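PDB 6MTZ: HepC.19480.a.B1 from Helicobacter pylori, which is of unknown function but probably acts as a DHH/DHHA1-family phosphoesterase, perhaps hydrolysing phosphodiester bonds of small nucleotides or short nucleic acids. Local coordinates for residues A[200-203]-A[204-207]. Numbering follows the deposited sequence.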
loop_
_atom_site.group_PDB
_atom_site.type_symbol
_atom_site.label_atom_id
_atom_site.label_comp_id
_atom_site.label_asym_id
_atom_site.label_seq_id
_atom_site.Cartn_x
_atom_site.Cartn_y
_atom_site.Cartn_z
ATOM N N LEU A 200 -9.106 -9.191 4.250
ATOM C CA LEU A 200 -10.505 -8.757 4.258
ATOM C C LEU A 200 -11.221 -9.151 2.972
ATOM O O LEU A 200 -12.386 -9.570 3.000
ATOM C CB LEU A 200 -10.592 -7.232 4.446
ATOM C CG LEU A 200 -10.085 -6.679 5.786
ATOM C CD1 LEU A 200 -9.964 -5.176 5.734
ATOM C CD2 LEU A 200 -11.038 -7.083 6.910
ATOM N N LEU A 201 -10.561 -8.980 1.828
ATOM C CA LEU A 201 -11.215 -9.289 0.559
ATOM C C LEU A 201 -11.444 -10.785 0.429
ATOM O O LEU A 201 -12.543 -11.221 0.070
ATOM C CB LEU A 201 -10.379 -8.751 -0.609
ATOM C CG LEU A 201 -10.979 -9.032 -1.982
ATOM C CD1 LEU A 201 -12.337 -8.368 -2.054
ATOM C CD2 LEU A 201 -10.044 -8.532 -3.093
ATOM N N GLU A 202 -10.429 -11.594 0.759
ATOM C CA GLU A 202 -10.606 -13.048 0.698
ATOM C C GLU A 202 -11.759 -13.531 1.581
ATOM O O GLU A 202 -12.433 -14.507 1.230
ATOM C CB GLU A 202 -9.310 -13.777 1.087
ATOM C CG GLU A 202 -9.463 -15.310 1.005
ATOM C CD GLU A 202 -8.157 -16.088 1.084
ATOM O OE1 GLU A 202 -7.061 -15.495 0.917
ATOM O OE2 GLU A 202 -8.241 -17.314 1.307
ATOM N N GLU A 203 -12.017 -12.869 2.720
ATOM C CA GLU A 203 -13.115 -13.323 3.585
ATOM C C GLU A 203 -14.470 -13.232 2.894
ATOM O O GLU A 203 -15.417 -13.909 3.306
ATOM C CB GLU A 203 -13.157 -12.528 4.914
ATOM C CG GLU A 203 -12.436 -13.227 6.083
ATOM C CD GLU A 203 -11.941 -12.262 7.172
ATOM O OE1 GLU A 203 -11.312 -12.725 8.150
ATOM O OE2 GLU A 203 -12.159 -11.040 7.046
ATOM N N VAL A 204 -14.591 -12.425 1.842
ATOM C CA VAL A 204 -15.841 -12.387 1.085
ATOM C C VAL A 204 -16.232 -13.769 0.572
ATOM O O VAL A 204 -17.414 -14.019 0.304
ATOM C CB VAL A 204 -15.705 -11.361 -0.070
ATOM C CG1 VAL A 204 -16.859 -11.420 -1.021
ATOM C CG2 VAL A 204 -15.604 -9.980 0.492
ATOM N N LYS A 205 -15.267 -14.690 0.436
ATOM C CA LYS A 205 -15.594 -16.042 -0.008
ATOM C C LYS A 205 -16.573 -16.733 0.939
ATOM O O LYS A 205 -17.290 -17.648 0.520
ATOM C CB LYS A 205 -14.314 -16.872 -0.142
ATOM C CG LYS A 205 -13.722 -17.366 1.185
ATOM C CD LYS A 205 -12.282 -17.853 0.990
ATOM C CE LYS A 205 -11.660 -18.254 2.322
ATOM N NZ LYS A 205 -10.255 -18.727 2.180
ATOM N N ASN A 206 -16.634 -16.314 2.198
ATOM C CA ASN A 206 -17.591 -16.892 3.126
ATOM C C ASN A 206 -18.954 -16.223 3.061
ATOM O O ASN A 206 -19.845 -16.606 3.816
ATOM C CB ASN A 206 -17.026 -16.830 4.542
ATOM C CG ASN A 206 -15.795 -17.680 4.679
ATOM O OD1 ASN A 206 -15.739 -18.779 4.129
ATOM N ND2 ASN A 206 -14.780 -17.159 5.342
ATOM N N TYR A 207 -19.143 -15.269 2.157
ATOM C CA TYR A 207 -20.401 -14.552 1.990
ATOM C C TYR A 207 -21.023 -14.743 0.614
ATOM O O TYR A 207 -22.242 -14.639 0.491
ATOM C CB TYR A 207 -20.175 -13.044 2.249
ATOM C CG TYR A 207 -19.838 -12.781 3.701
ATOM C CD1 TYR A 207 -18.535 -12.896 4.161
ATOM C CD2 TYR A 207 -20.845 -12.472 4.622
ATOM C CE1 TYR A 207 -18.225 -12.688 5.492
ATOM C CE2 TYR A 207 -20.557 -12.270 5.951
ATOM C CZ TYR A 207 -19.241 -12.378 6.381
ATOM O OH TYR A 207 -18.940 -12.179 7.701
#
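Val204 and Leu201 share the buried side of this helical turn. Val204 N donates to Leu201 O at 3.0 Å, while Val204 CG2, which sits anti to its own carbonyl carbon, lies against the same Leu201 O at 3.3 Å. The two side chains only just meet, Leu201 CD1 to Val204 CG2 at 4.4 Å. Leu201 packs on Leu19, Ala23 and Leu26 of helix 19-29 and on Met177 of helix 168-180, and Val204 fits against Leu170 and Cys174 of helix 168-180 and Tyr217 of helix 213-228. A long and a short branched hydrocarbon suit these tightly packed places.

The partly exposed face is polar. Glu202 and Lys205 run side by side in the same direction, and Lys205 NZ meets the anti lone pair of Glu202 OE2 at 2.6 Å. Lys205 CG stands between its backbone N and carbonyl carbon (chi1 77°), which lays the methylenes over Glu202 O (CG to O 3.1 Å) before the extended chain brings the ammonium to the carboxylate. Both side chains also touch Trp147 of helix 145-159. Looser still is Asn206, an exposed residue whose backbone N binds Glu203 O at 2.9 Å. The edge of the Tyr207 ring approaches that same oxygen in plane, CD1 to Glu203 O at 3.4 Å, while its hydroxyl is anchored by Asp220 and its ring packs edge-to-face with Tyr217, tying the turn to helix 213-228.

Four successive amides, Val204 to Tyr207, each bond to the carbonyl three residues back, a tightened 3-10-like pattern often found at the C-terminal end of an alpha-helix, here in the turn leading from helix 190-203 into the connection to helix 213-228.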